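Local coordinates for glucose-binding protein (Thermus thermophilus HB27, PDB 2B3F) that binds glucose or galactose between its lobes and probably delivers the sugar to a binding-protein-dependent transport system, at residues Leu3-Trp8 with Ala19-Tyr24; Lys25-Gly30 with Leu296-Ser301; Thr52-Leu55 with Pro59-Thr62. All blocks are in the same frame, centred on the assembly; numbering follows the deposited sequence.

Interaction 1 (Leu3-Trp8 with Ala19-Tyr24). With GAL (beta-D-galactopyranose), chain G.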
ATOM      1  N   LEU A   3      16.224 -13.333  16.434  1.00 21.78           N
ATOM      2  CA  LEU A   3      15.249 -12.300  16.120  1.00 21.09           C
ATOM      3  C   LEU A   3      14.379 -12.817  14.981  1.00 19.92           C
ATOM      4  O   LEU A   3      14.886 -13.132  13.917  1.00 19.71           O
ATOM      5  CB  LEU A   3      15.918 -11.010  15.691  1.00 21.17           C
ATOM      6  CG  LEU A   3      14.936  -9.941  15.180  1.00 21.20           C
ATOM      7  CD1 LEU A   3      14.086  -9.353  16.301  1.00 21.69           C
ATOM      8  CD2 LEU A   3      15.693  -8.853  14.431  1.00 20.86           C
ATOM      9  N   GLU A   4      13.079 -12.889  15.234  1.00 19.73           N
ATOM     10  CA  GLU A   4      12.116 -13.391  14.253  1.00 19.10           C
ATOM     11  C   GLU A   4      11.294 -12.209  13.723  1.00 17.89           C
ATOM     12  O   GLU A   4      10.513 -11.616  14.453  1.00 18.01           O
ATOM     13  CB  GLU A   4      11.202 -14.431  14.875  1.00 19.62           C
ATOM     14  CG  GLU A   4      10.242 -15.028  13.865  1.00 20.02           C
ATOM     15  CD  GLU A   4       9.270 -15.993  14.478  1.00 21.83           C
ATOM     16  OE1 GLU A   4       8.866 -15.783  15.642  1.00 24.08           O
ATOM     17  OE2 GLU A   4       8.877 -16.952  13.777  1.00 27.68           O
ATOM     18  N   ILE A   5      11.482 -11.918  12.443  1.00 17.19           N
ATOM     19  CA  ILE A   5      10.846 -10.785  11.770  1.00 17.22           C
ATOM     20  C   ILE A   5       9.769 -11.346  10.856  1.00 16.58           C
ATOM     21  O   ILE A   5      10.079 -12.111   9.953  1.00 17.42           O
ATOM     22  CB  ILE A   5      11.828 -10.022  10.890  1.00 16.93           C
ATOM     23  CG1 ILE A   5      12.999  -9.443  11.718  1.00 18.06           C
ATOM     24  CG2 ILE A   5      11.123  -8.884  10.169  1.00 16.98           C
ATOM     25  CD1 ILE A   5      14.149  -8.995  10.882  1.00 18.17           C
ATOM     26  N   PHE A   6       8.536 -10.915  11.088  1.00 15.98           N
ATOM     27  CA  PHE A   6       7.366 -11.410  10.363  1.00 15.97           C
ATOM     28  C   PHE A   6       6.930 -10.344   9.349  1.00 15.74           C
ATOM     29  O   PHE A   6       6.791  -9.169   9.677  1.00 15.08           O
ATOM     30  CB  PHE A   6       6.274 -11.734  11.381  1.00 16.13           C
ATOM     31  CG  PHE A   6       5.044 -12.415  10.812  1.00 16.15           C
ATOM     32  CD1 PHE A   6       4.827 -13.769  11.035  1.00 17.75           C
ATOM     33  CD2 PHE A   6       4.074 -11.685  10.129  1.00 15.22           C
ATOM     34  CE1 PHE A   6       3.677 -14.411  10.537  1.00 17.39           C
ATOM     35  CE2 PHE A   6       2.912 -12.327   9.651  1.00 15.94           C
ATOM     36  CZ  PHE A   6       2.736 -13.684   9.864  1.00 17.86           C
ATOM     37  N   SER A   7       6.739 -10.740   8.093  1.00 15.32           N
ATOM     38  CA  SER A   7       6.365  -9.800   7.041  1.00 14.66           C
ATOM     39  C   SER A   7       5.782 -10.579   5.858  1.00 14.47           C
ATOM     40  O   SER A   7       5.737 -11.820   5.877  1.00 14.81           O
ATOM     41  CB  SER A   7       7.575  -8.981   6.555  1.00 15.04           C
ATOM     42  OG  SER A   7       8.401  -9.713   5.649  1.00 15.00           O
ATOM     43  N   TRP A   8       5.372  -9.839   4.839  1.00 14.06           N
ATOM     44  CA  TRP A   8       5.008 -10.471   3.563  1.00 13.91           C
ATOM     45  C   TRP A   8       5.959 -10.130   2.438  1.00 14.61           C
ATOM     46  O   TRP A   8       5.610 -10.224   1.240  1.00 14.88           O
ATOM     47  CB  TRP A   8       3.541 -10.206   3.214  1.00 13.77           C
ATOM     48  CG  TRP A   8       3.077  -8.834   2.973  1.00 12.42           C
ATOM     49  CD1 TRP A   8       3.013  -8.170   1.777  1.00 13.41           C
ATOM     50  CD2 TRP A   8       2.455  -7.971   3.934  1.00 13.85           C
ATOM     51  NE1 TRP A   8       2.414  -6.931   1.937  1.00 14.01           N
ATOM     52  CE2 TRP A   8       2.056  -6.795   3.256  1.00 12.77           C
ATOM     53  CE3 TRP A   8       2.202  -8.077   5.306  1.00 13.47           C
ATOM     54  CZ2 TRP A   8       1.427  -5.730   3.914  1.00 13.62           C
ATOM     55  CZ3 TRP A   8       1.587  -7.031   5.947  1.00 14.05           C
ATOM     56  CH2 TRP A   8       1.207  -5.878   5.258  1.00 13.34           C
ATOM     57  N   ALA A  19      18.364  -6.257   2.681  1.00 19.20           N
ATOM     58  CA  ALA A  19      19.382  -5.220   2.891  1.00 19.97           C
ATOM     59  C   ALA A  19      19.348  -4.726   4.342  1.00 20.50           C
ATOM     60  O   ALA A  19      20.402  -4.546   4.968  1.00 20.17           O
ATOM     61  CB  ALA A  19      19.173  -4.076   1.934  1.00 19.96           C
ATOM     62  N   LEU A  20      18.150  -4.510   4.890  1.00 19.86           N
ATOM     63  CA  LEU A  20      18.035  -4.144   6.311  1.00 20.23           C
ATOM     64  C   LEU A  20      18.563  -5.224   7.234  1.00 20.19           C
ATOM     65  O   LEU A  20      19.202  -4.923   8.245  1.00 20.06           O
ATOM     66  CB  LEU A  20      16.586  -3.854   6.696  1.00 20.75           C
ATOM     67  CG  LEU A  20      16.078  -2.521   6.213  1.00 22.71           C
ATOM     68  CD1 LEU A  20      14.569  -2.443   6.437  1.00 24.63           C
ATOM     69  CD2 LEU A  20      16.788  -1.344   6.930  1.00 25.17           C
ATOM     70  N   ILE A  21      18.263  -6.477   6.917  1.00 19.46           N
ATOM     71  CA  ILE A  21      18.705  -7.581   7.742  1.00 20.77           C
ATOM     72  C   ILE A  21      20.241  -7.671   7.734  1.00 20.76           C
ATOM     73  O   ILE A  21      20.842  -7.921   8.771  1.00 20.97           O
ATOM     74  CB  ILE A  21      18.054  -8.911   7.300  1.00 20.69           C
ATOM     75  CG1 ILE A  21      16.566  -8.873   7.674  1.00 20.45           C
ATOM     76  CG2 ILE A  21      18.743 -10.118   7.970  1.00 21.01           C
ATOM     77  CD1 ILE A  21      15.745 -10.040   7.197  1.00 21.16           C
ATOM     78  N   ARG A  22      20.853  -7.446   6.580  1.00 21.53           N
ATOM     79  CA  ARG A  22      22.319  -7.460   6.471  1.00 22.79           C
ATOM     80  C   ARG A  22      22.929  -6.359   7.335  1.00 22.71           C
ATOM     81  O   ARG A  22      23.904  -6.602   8.043  1.00 23.31           O
ATOM     82  CB  ARG A  22      22.779  -7.312   5.023  1.00 22.94           C
ATOM     83  CG  ARG A  22      22.624  -8.603   4.229  1.00 25.42           C
ATOM     84  CD  ARG A  22      23.414  -8.582   2.929  1.00 26.47           C
ATOM     85  NE  ARG A  22      22.896  -7.591   1.992  1.00 29.58           N
ATOM     86  CZ  ARG A  22      21.803  -7.758   1.242  1.00 30.65           C
ATOM     87  NH1 ARG A  22      21.081  -8.873   1.305  1.00 32.45           N
ATOM     88  NH2 ARG A  22      21.432  -6.792   0.430  1.00 28.99           N
ATOM     89  N   LEU A  23      22.340  -5.166   7.270  1.00 22.33           N
ATOM     90  CA  LEU A  23      22.722  -4.059   8.144  1.00 22.55           C
ATOM     91  C   LEU A  23      22.593  -4.427   9.622  1.00 21.73           C
ATOM     92  O   LEU A  23      23.478  -4.147  10.435  1.00 21.15           O
ATOM     93  CB  LEU A  23      21.846  -2.854   7.855  1.00 22.85           C
ATOM     94  CG  LEU A  23      22.515  -1.500   7.846  1.00 26.75           C
ATOM     95  CD1 LEU A  23      23.472  -1.397   6.655  1.00 29.89           C
ATOM     96  CD2 LEU A  23      21.466  -0.433   7.746  1.00 25.08           C
ATOM     97  N   TYR A  24      21.482  -5.050   9.984  1.00 20.57           N
ATOM     98  CA  TYR A  24      21.261  -5.464  11.369  1.00 21.77           C
ATOM     99  C   TYR A  24      22.339  -6.457  11.844  1.00 22.33           C
ATOM    100  O   TYR A  24      22.873  -6.325  12.954  1.00 22.19           O
ATOM    101  CB  TYR A  24      19.862  -6.088  11.521  1.00 20.74           C
ATOM    102  CG  TYR A  24      19.488  -6.445  12.941  1.00 19.93           C
ATOM    103  CD1 TYR A  24      18.856  -5.523  13.770  1.00 18.63           C
ATOM    104  CD2 TYR A  24      19.783  -7.699  13.471  1.00 19.34           C
ATOM    105  CE1 TYR A  24      18.508  -5.848  15.088  1.00 19.64           C
ATOM    106  CE2 TYR A  24      19.428  -8.029  14.795  1.00 19.82           C
ATOM    107  CZ  TYR A  24      18.808  -7.098  15.598  1.00 19.14           C
ATOM    108  OH  TYR A  24      18.454  -7.443  16.889  1.00 20.41           O
TER
HETATM  109  C1  GAL G3310       1.351  -3.413   0.689  1.00 11.43           C
HETATM  110  C2  GAL G3310       2.635  -3.201   1.503  1.00 12.31           C
HETATM  111  C3  GAL G3310       3.856  -3.044   0.608  1.00 11.16           C
HETATM  112  C4  GAL G3310       3.951  -4.188  -0.403  1.00 12.13           C
HETATM  113  C5  GAL G3310       2.570  -4.367  -1.078  1.00 12.53           C
HETATM  114  C6  GAL G3310       2.506  -5.502  -2.114  1.00 11.86           C
HETATM  115  O1  GAL G3310       0.251  -3.625   1.522  1.00 13.35           O
HETATM  116  O2  GAL G3310       2.459  -2.066   2.366  1.00 11.86           O
HETATM  117  O3  GAL G3310       5.037  -3.010   1.397  1.00 13.91           O
HETATM  118  O4  GAL G3310       4.367  -5.332   0.294  1.00 16.88           O
HETATM  119  O5  GAL G3310       1.547  -4.569  -0.134  1.00 11.75           O
HETATM  120  O6  GAL G3310       2.538  -6.747  -1.482  1.00 12.59           O
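Leu-3 and Ile-5 of strand 2-7 pack against Tyr-24 and Ile-21 of helix 15-27, the first strand-to-helix layer of the beta-alpha-beta unit that runs on into the parallel strand 32-37. With CG anti to the backbone N (chi1 173°), Leu-3 sends its CD2 methyl over one face of the Tyr-24 ring. This is a CH-pi contact: CD2 lies 4.0 Å from the centroid of that ring and 23° off its normal, displaced toward the rim, so that CZ of Tyr-24 is 3.8 Å from CD2 of Leu-3. Beyond the ring, Tyr-24 OH is hydrogen-bonded to the carbonyl oxygen of Asn-291, which gives the buried hydroxyl a partner.

One residue pair along, Ile-5 and Ile-21 meet tip to tip: Ile-5 CD1 is 4.0 Å from Ile-21 CG1 and 4.1 Å from the end methyl, Ile-21 CD1. Val-33 of strand 32-37 touches both isoleucines. All four side chains are buried, and their contact is apolar throughout.

At the end of the strand the chain turns into the sugar pocket. The indole NE1 of Trp-8 donates to O5 of galactose at 3.3 Å with an N-H...O angle of 167°; galactose O4 lies nearer, oblique to the ring and 3.0 Å from NE1 of Trp-8.

Interaction 2 (Lys25-Gly30 with Leu296-Ser301)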
ATOM      1  N   LYS A  25      22.646  -7.444  10.998  1.00 23.49           N
ATOM      2  CA  LYS A  25      23.643  -8.467  11.333  1.00 24.92           C
ATOM      3  C   LYS A  25      25.069  -7.899  11.463  1.00 25.58           C
ATOM      4  O   LYS A  25      25.866  -8.398  12.268  1.00 24.99           O
ATOM      5  CB  LYS A  25      23.624  -9.593  10.309  1.00 25.59           C
ATOM      6  CG  LYS A  25      22.368 -10.427  10.321  1.00 26.66           C
ATOM      7  CD  LYS A  25      22.399 -11.404   9.156  1.00 27.33           C
ATOM      8  CE  LYS A  25      21.233 -12.359   9.182  1.00 30.14           C
ATOM      9  NZ  LYS A  25      21.284 -13.374   8.062  1.00 32.79           N
ATOM     10  N   GLN A  26      25.387  -6.867  10.692  1.00 25.54           N
ATOM     11  CA  GLN A  26      26.663  -6.153  10.881  1.00 26.76           C
ATOM     12  C   GLN A  26      26.744  -5.552  12.287  1.00 26.34           C
ATOM     13  O   GLN A  26      27.784  -5.635  12.964  1.00 25.97           O
ATOM     14  CB  GLN A  26      26.810  -5.009   9.879  1.00 27.16           C
ATOM     15  CG  GLN A  26      27.131  -5.439   8.471  1.00 30.63           C
ATOM     16  CD  GLN A  26      27.496  -4.263   7.579  1.00 31.65           C
ATOM     17  OE1 GLN A  26      28.583  -3.667   7.724  1.00 39.18           O
ATOM     18  NE2 GLN A  26      26.595  -3.914   6.650  1.00 36.85           N
ATOM     19  N   LYS A  27      25.650  -4.931  12.722  1.00 25.66           N
ATOM     20  CA  LYS A  27      25.630  -4.246  14.000  1.00 25.19           C
ATOM     21  C   LYS A  27      25.547  -5.236  15.142  1.00 24.72           C
ATOM     22  O   LYS A  27      26.055  -4.969  16.226  1.00 24.64           O
ATOM     23  CB  LYS A  27      24.440  -3.282  14.090  1.00 25.95           C
ATOM     24  CG  LYS A  27      24.498  -2.151  13.089  1.00 25.65           C
ATOM     25  CD  LYS A  27      23.207  -1.334  13.101  1.00 27.39           C
ATOM     26  CE  LYS A  27      23.266  -0.166  12.110  1.00 29.65           C
ATOM     27  NZ  LYS A  27      23.878   1.056  12.721  1.00 33.82           N
ATOM     28  N   TYR A  28      24.887  -6.364  14.916  1.00 23.63           N
ATOM     29  CA  TYR A  28      24.609  -7.309  15.974  1.00 24.51           C
ATOM     30  C   TYR A  28      24.964  -8.701  15.499  1.00 25.17           C
ATOM     31  O   TYR A  28      24.077  -9.505  15.234  1.00 24.61           O
ATOM     32  CB  TYR A  28      23.133  -7.239  16.392  1.00 23.87           C
ATOM     33  CG  TYR A  28      22.682  -5.843  16.742  1.00 23.26           C
ATOM     34  CD1 TYR A  28      23.177  -5.188  17.870  1.00 21.32           C
ATOM     35  CD2 TYR A  28      21.771  -5.159  15.935  1.00 23.11           C
ATOM     36  CE1 TYR A  28      22.777  -3.917  18.182  1.00 22.30           C
ATOM     37  CE2 TYR A  28      21.356  -3.879  16.253  1.00 23.22           C
ATOM     38  CZ  TYR A  28      21.867  -3.256  17.375  1.00 22.81           C
ATOM     39  OH  TYR A  28      21.464  -1.975  17.688  1.00 23.76           O
ATOM     40  N   PRO A  29      26.268  -8.989  15.381  1.00 25.92           N
ATOM     41  CA  PRO A  29      26.727 -10.277  14.851  1.00 26.82           C
ATOM     42  C   PRO A  29      26.287 -11.490  15.665  1.00 27.46           C
ATOM     43  O   PRO A  29      26.209 -12.604  15.128  1.00 28.69           O
ATOM     44  CB  PRO A  29      28.261 -10.134  14.823  1.00 27.12           C
ATOM     45  CG  PRO A  29      28.577  -9.003  15.723  1.00 26.97           C
ATOM     46  CD  PRO A  29      27.389  -8.083  15.695  1.00 26.73           C
ATOM     47  N   GLY A  30      25.970 -11.293  16.930  1.00 27.64           N
ATOM     48  CA  GLY A  30      25.436 -12.381  17.739  1.00 28.32           C
ATOM     49  C   GLY A  30      24.101 -12.975  17.306  1.00 28.86           C
ATOM     50  O   GLY A  30      23.828 -14.155  17.560  1.00 29.67           O
ATOM     51  N   LEU A 296      13.757  -2.135  15.816  1.00 18.14           N
ATOM     52  CA  LEU A 296      12.962  -0.894  15.717  1.00 18.50           C
ATOM     53  C   LEU A 296      13.850   0.348  15.587  1.00 18.77           C
ATOM     54  O   LEU A 296      13.576   1.259  14.790  1.00 17.76           O
ATOM     55  CB  LEU A 296      12.020  -0.753  16.920  1.00 18.77           C
ATOM     56  CG  LEU A 296      11.002  -1.873  17.137  1.00 19.25           C
ATOM     57  CD1 LEU A 296      10.094  -1.550  18.301  1.00 18.92           C
ATOM     58  CD2 LEU A 296      10.190  -2.133  15.847  1.00 19.70           C
ATOM     59  N   ARG A 297      14.933   0.386  16.369  1.00 19.41           N
ATOM     60  CA  ARG A 297      15.849   1.520  16.308  1.00 19.84           C
ATOM     61  C   ARG A 297      16.493   1.632  14.938  1.00 19.45           C
ATOM     62  O   ARG A 297      16.688   2.732  14.420  1.00 19.77           O
ATOM     63  CB  ARG A 297      16.912   1.411  17.409  1.00 20.65           C
ATOM     64  CG  ARG A 297      16.325   1.501  18.818  1.00 21.38           C
ATOM     65  CD  ARG A 297      17.381   1.290  19.897  1.00 23.92           C
ATOM     66  NE  ARG A 297      18.493   2.209  19.657  1.00 27.77           N
ATOM     67  CZ  ARG A 297      19.779   1.871  19.582  1.00 30.99           C
ATOM     68  NH1 ARG A 297      20.179   0.616  19.783  1.00 33.92           N
ATOM     69  NH2 ARG A 297      20.686   2.819  19.340  1.00 31.40           N
ATOM     70  N   LEU A 298      16.792   0.485  14.328  1.00 18.85           N
ATOM     71  CA  LEU A 298      17.330   0.465  12.979  1.00 19.26           C
ATOM     72  C   LEU A 298      16.318   0.912  11.921  1.00 18.35           C
ATOM     73  O   LEU A 298      16.604   1.758  11.082  1.00 17.85           O
ATOM     74  CB  LEU A 298      17.868  -0.932  12.632  1.00 19.04           C
ATOM     75  CG  LEU A 298      18.273  -1.135  11.169  1.00 20.03           C
ATOM     76  CD1 LEU A 298      19.379  -0.213  10.768  1.00 24.26           C
ATOM     77  CD2 LEU A 298      18.673  -2.588  10.921  1.00 20.59           C
ATOM     78  N   VAL A 299      15.127   0.323  11.944  1.00 18.99           N
ATOM     79  CA  VAL A 299      14.140   0.662  10.901  1.00 19.40           C
ATOM     80  C   VAL A 299      13.645   2.105  11.036  1.00 18.15           C
ATOM     81  O   VAL A 299      13.217   2.695  10.061  1.00 18.28           O
ATOM     82  CB  VAL A 299      12.944  -0.351  10.819  1.00 19.99           C
ATOM     83  CG1 VAL A 299      13.458  -1.791  10.665  1.00 22.74           C
ATOM     84  CG2 VAL A 299      12.057  -0.235  11.972  1.00 21.74           C
ATOM     85  N   GLY A 300      13.743   2.675  12.235  1.00 18.45           N
ATOM     86  CA  GLY A 300      13.430   4.093  12.458  1.00 18.95           C
ATOM     87  C   GLY A 300      14.543   5.098  12.140  1.00 19.44           C
ATOM     88  O   GLY A 300      14.327   6.312  12.231  1.00 19.85           O
ATOM     89  N   SER A 301      15.708   4.604  11.744  1.00 19.21           N
ATOM     90  CA  SER A 301      16.896   5.444  11.507  1.00 19.62           C
ATOM     91  C   SER A 301      17.065   5.853  10.057  1.00 20.09           C
ATOM     92  O   SER A 301      16.598   5.171   9.129  1.00 19.66           O
ATOM     93  CB  SER A 301      18.148   4.676  11.963  1.00 19.57           C
ATOM     94  OG  SER A 301      18.475   3.604  11.085  1.00 18.63           O
TER
HETATM   95  O   HOH W   1      20.819   2.562  12.299  1.00 34.08           O
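Where helix 15-27 ends, the side chain of Tyr-28 crosses that of Arg-297 at about a right angle, the phenol ring and the guanidinium plane standing 67° apart, so the two flat groups do not stack. Their nearest approach is oblique, with OH of Tyr-28 3.6 Å from NH1 of Arg-297. The arginine chain bends at chi3 (53°), and its polar end has other partners: NE forms a salt bridge with Glu-91, while NH1 bonds to the side-chain oxygen of Asn-294. The tyrosine ring carries CB of Lys-27 over one face, offset toward the rim.

Lys-27 and Leu-298 make the second, apolar half of the contact. The methylene CE of Lys-27 lies 4.1 Å from CD1 of Leu-298, the two chains crossing obliquely. A turn at chi4 (-87°) swings the lysine nitrogen aside from its extended chain, and NZ forms a salt bridge with Glu-303. Leu-298 itself is buried, also resting on Leu-23 and Tyr-24.

The contact joins the C-terminal ends of helices 15-27 and 289-299, far apart in sequence. Ser-301, the N-cap of helix 302-312, donates from OG to Leu-298 O at 2.6 Å. A water donates to OG of Ser-301 and accepts a weak bond from NZ of Lys-27, a tenuous bridge between the segments. With no direct polar bond between them, and both cations paired with outside glutamates, direct cohesion rests mainly on van der Waals packing.

Interaction 3 (Thr52-Leu55 with Pro59-Thr62)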
ATOM      1  N   THR A  52      -3.470 -16.448  13.695  1.00 20.85           N
ATOM      2  CA  THR A  52      -3.268 -17.751  14.314  1.00 21.33           C
ATOM      3  C   THR A  52      -2.164 -17.697  15.380  1.00 21.19           C
ATOM      4  O   THR A  52      -2.315 -18.225  16.475  1.00 21.65           O
ATOM      5  CB  THR A  52      -2.880 -18.785  13.232  1.00 21.52           C
ATOM      6  OG1 THR A  52      -3.916 -18.819  12.242  1.00 23.44           O
ATOM      7  CG2 THR A  52      -2.684 -20.175  13.848  1.00 22.66           C
ATOM      8  N   ARG A  53      -1.056 -17.050  15.047  1.00 21.49           N
ATOM      9  CA  ARG A  53       0.072 -16.936  15.974  1.00 22.24           C
ATOM     10  C   ARG A  53      -0.257 -16.111  17.198  1.00 22.18           C
ATOM     11  O   ARG A  53      -0.001 -16.535  18.327  1.00 22.51           O
ATOM     12  CB  ARG A  53       1.280 -16.331  15.275  1.00 22.57           C
ATOM     13  CG  ARG A  53       1.899 -17.305  14.335  1.00 23.98           C
ATOM     14  CD  ARG A  53       3.257 -16.916  13.954  1.00 24.57           C
ATOM     15  NE  ARG A  53       4.151 -16.923  15.103  1.00 24.33           N
ATOM     16  CZ  ARG A  53       5.462 -16.777  15.000  1.00 23.51           C
ATOM     17  NH1 ARG A  53       6.013 -16.633  13.812  1.00 25.19           N
ATOM     18  NH2 ARG A  53       6.207 -16.771  16.096  1.00 22.86           N
ATOM     19  N   MET A  54      -0.850 -14.945  16.971  1.00 21.00           N
ATOM     20  CA  MET A  54      -1.172 -14.040  18.065  1.00 21.91           C
ATOM     21  C   MET A  54      -2.220 -14.664  18.988  1.00 22.49           C
ATOM     22  O   MET A  54      -2.056 -14.661  20.210  1.00 22.88           O
ATOM     23  CB  MET A  54      -1.662 -12.706  17.515  1.00 21.39           C
ATOM     24  CG  MET A  54      -0.578 -11.899  16.796  1.00 21.26           C
ATOM     25  SD  MET A  54       0.804 -11.316  17.849  1.00 21.12           S
ATOM     26  CE  MET A  54       0.082  -9.851  18.520  1.00 18.87           C
ATOM     27  N   LEU A  55      -3.288 -15.221  18.429  1.00 22.75           N
ATOM     28  CA  LEU A  55      -4.323 -15.827  19.283  1.00 23.27           C
ATOM     29  C   LEU A  55      -3.814 -17.100  19.987  1.00 23.79           C
ATOM     30  O   LEU A  55      -4.296 -17.471  21.053  1.00 24.62           O
ATOM     31  CB  LEU A  55      -5.605 -16.098  18.468  1.00 23.43           C
ATOM     32  CG  LEU A  55      -6.349 -14.879  17.910  1.00 22.66           C
ATOM     33  CD1 LEU A  55      -7.538 -15.320  17.041  1.00 22.47           C
ATOM     34  CD2 LEU A  55      -6.804 -13.954  19.021  1.00 23.42           C
ATOM     35  N   PRO A  59       3.505 -14.861  19.587  1.00 21.33           N
ATOM     36  CA  PRO A  59       3.854 -13.717  18.752  1.00 20.78           C
ATOM     37  C   PRO A  59       5.258 -13.804  18.166  1.00 20.46           C
ATOM     38  O   PRO A  59       6.176 -14.328  18.822  1.00 20.25           O
ATOM     39  CB  PRO A  59       3.806 -12.532  19.731  1.00 21.22           C
ATOM     40  CG  PRO A  59       4.031 -13.125  21.048  1.00 21.01           C
ATOM     41  CD  PRO A  59       3.368 -14.478  21.003  1.00 21.27           C
ATOM     42  N   PRO A  60       5.445 -13.269  16.951  1.00 19.41           N
ATOM     43  CA  PRO A  60       6.795 -13.118  16.461  1.00 18.84           C
ATOM     44  C   PRO A  60       7.441 -11.962  17.236  1.00 18.01           C
ATOM     45  O   PRO A  60       6.762 -11.285  17.999  1.00 18.16           O
ATOM     46  CB  PRO A  60       6.593 -12.761  14.985  1.00 19.06           C
ATOM     47  CG  PRO A  60       5.309 -12.057  14.966  1.00 19.49           C
ATOM     48  CD  PRO A  60       4.457 -12.712  16.004  1.00 19.72           C
ATOM     49  N   ASP A  61       8.735 -11.737  17.054  1.00 18.12           N
ATOM     50  CA  ASP A  61       9.392 -10.632  17.765  1.00 17.88           C
ATOM     51  C   ASP A  61       8.913  -9.261  17.291  1.00 17.97           C
ATOM     52  O   ASP A  61       8.887  -8.302  18.049  1.00 18.02           O
ATOM     53  CB  ASP A  61      10.903 -10.757  17.661  1.00 18.13           C
ATOM     54  CG  ASP A  61      11.417 -11.958  18.422  1.00 18.70           C
ATOM     55  OD1 ASP A  61      10.831 -12.258  19.488  1.00 19.47           O
ATOM     56  OD2 ASP A  61      12.371 -12.613  17.946  1.00 20.69           O
ATOM     57  N   THR A  62       8.527  -9.189  16.021  1.00 17.67           N
ATOM     58  CA  THR A  62       8.012  -7.975  15.421  1.00 16.79           C
ATOM     59  C   THR A  62       7.321  -8.391  14.124  1.00 16.56           C
ATOM     60  O   THR A  62       7.662  -9.435  13.530  1.00 16.07           O
ATOM     61  CB  THR A  62       9.136  -6.948  15.142  1.00 16.87           C
ATOM     62  OG1 THR A  62       8.574  -5.700  14.714  1.00 17.78           O
ATOM     63  CG2 THR A  62      10.145  -7.468  14.095  1.00 17.57           C
TER
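The sulfur of Met-54 lies against Pro-59 in the buried, apolar part of this contact: SD of Met-54 comes within 3.7 Å of CB of Pro-59, the sulfur-bearing chain crossing the proline ring at about a right angle. Two successive bends, at chi2 (-65°) and chi3 (-83°), shape the methionine chain so that SD, rather than the terminal methyl CE, faces the proline. SD of Met-54 is also 4.3 Å from CD of Pro-60, a more distant second touch. Met-54 is buried, and Trp-75 of helix 69-76 packs on it as well. CA of Met-54 and CA of Pro-59, 5.1 Å apart, are the nearest backbone pair.

Helix 44-55 is the crossover of a beta-alpha-beta unit from strand 32-37 to strand 62-66, which lie on either side of strand 2-7 and parallel to it in this alpha/beta lobe of a periplasmic binding protein. The chain reverses within a few residues of the helix end and comes alongside strand 2-7, where Pro-60 touches Glu-4 and Phe-6 and the backbone of Thr-62 bonds to Phe-6.

Arg-53 lies on the more open side: it is partly exposed and makes no hydrogen bond to either proline. Its guanidinium lies across Pro-60 with the amide nitrogen of that proline over one face, offset toward the rim; NH2 of Arg-53 is 3.7 Å from N of Pro-60. The lone pair of that amide nitrogen is delocalised into its carbonyl, making it a poor acceptor, and the approach is one of packing. NH1 of Arg-53 meets CB of Pro-60 at 4.1 Å. Firmer polar ties hold the group in position: NE of Arg-53 donates to the carbonyl oxygen of Asp-58, and NH2 forms a salt bridge with OE1 of Glu-4.

In the fold
Interaction 1 is the core contact, all four touching residues buried and the strand-helix contact itself apolar; interactions 2 and 3 are only partly buried and mix apolar packing with charged groups. Interactions 1 and 2 share helix 15-27, their centres about 9 Å apart, and Leu-298 CD2 lies 3.7 Å from Tyr-24 CB, so the apolar layer continues from strand to helix to helix. Interaction 3 sits across the sheet, about 16 Å centre to centre from interaction 1, yet the backbone N of Glu-4 is hydrogen-bonded to OD2 of Asp-61. Interaction 3 is local in sequence, whereas 25-30 with 296-301 closes a loop that contains it.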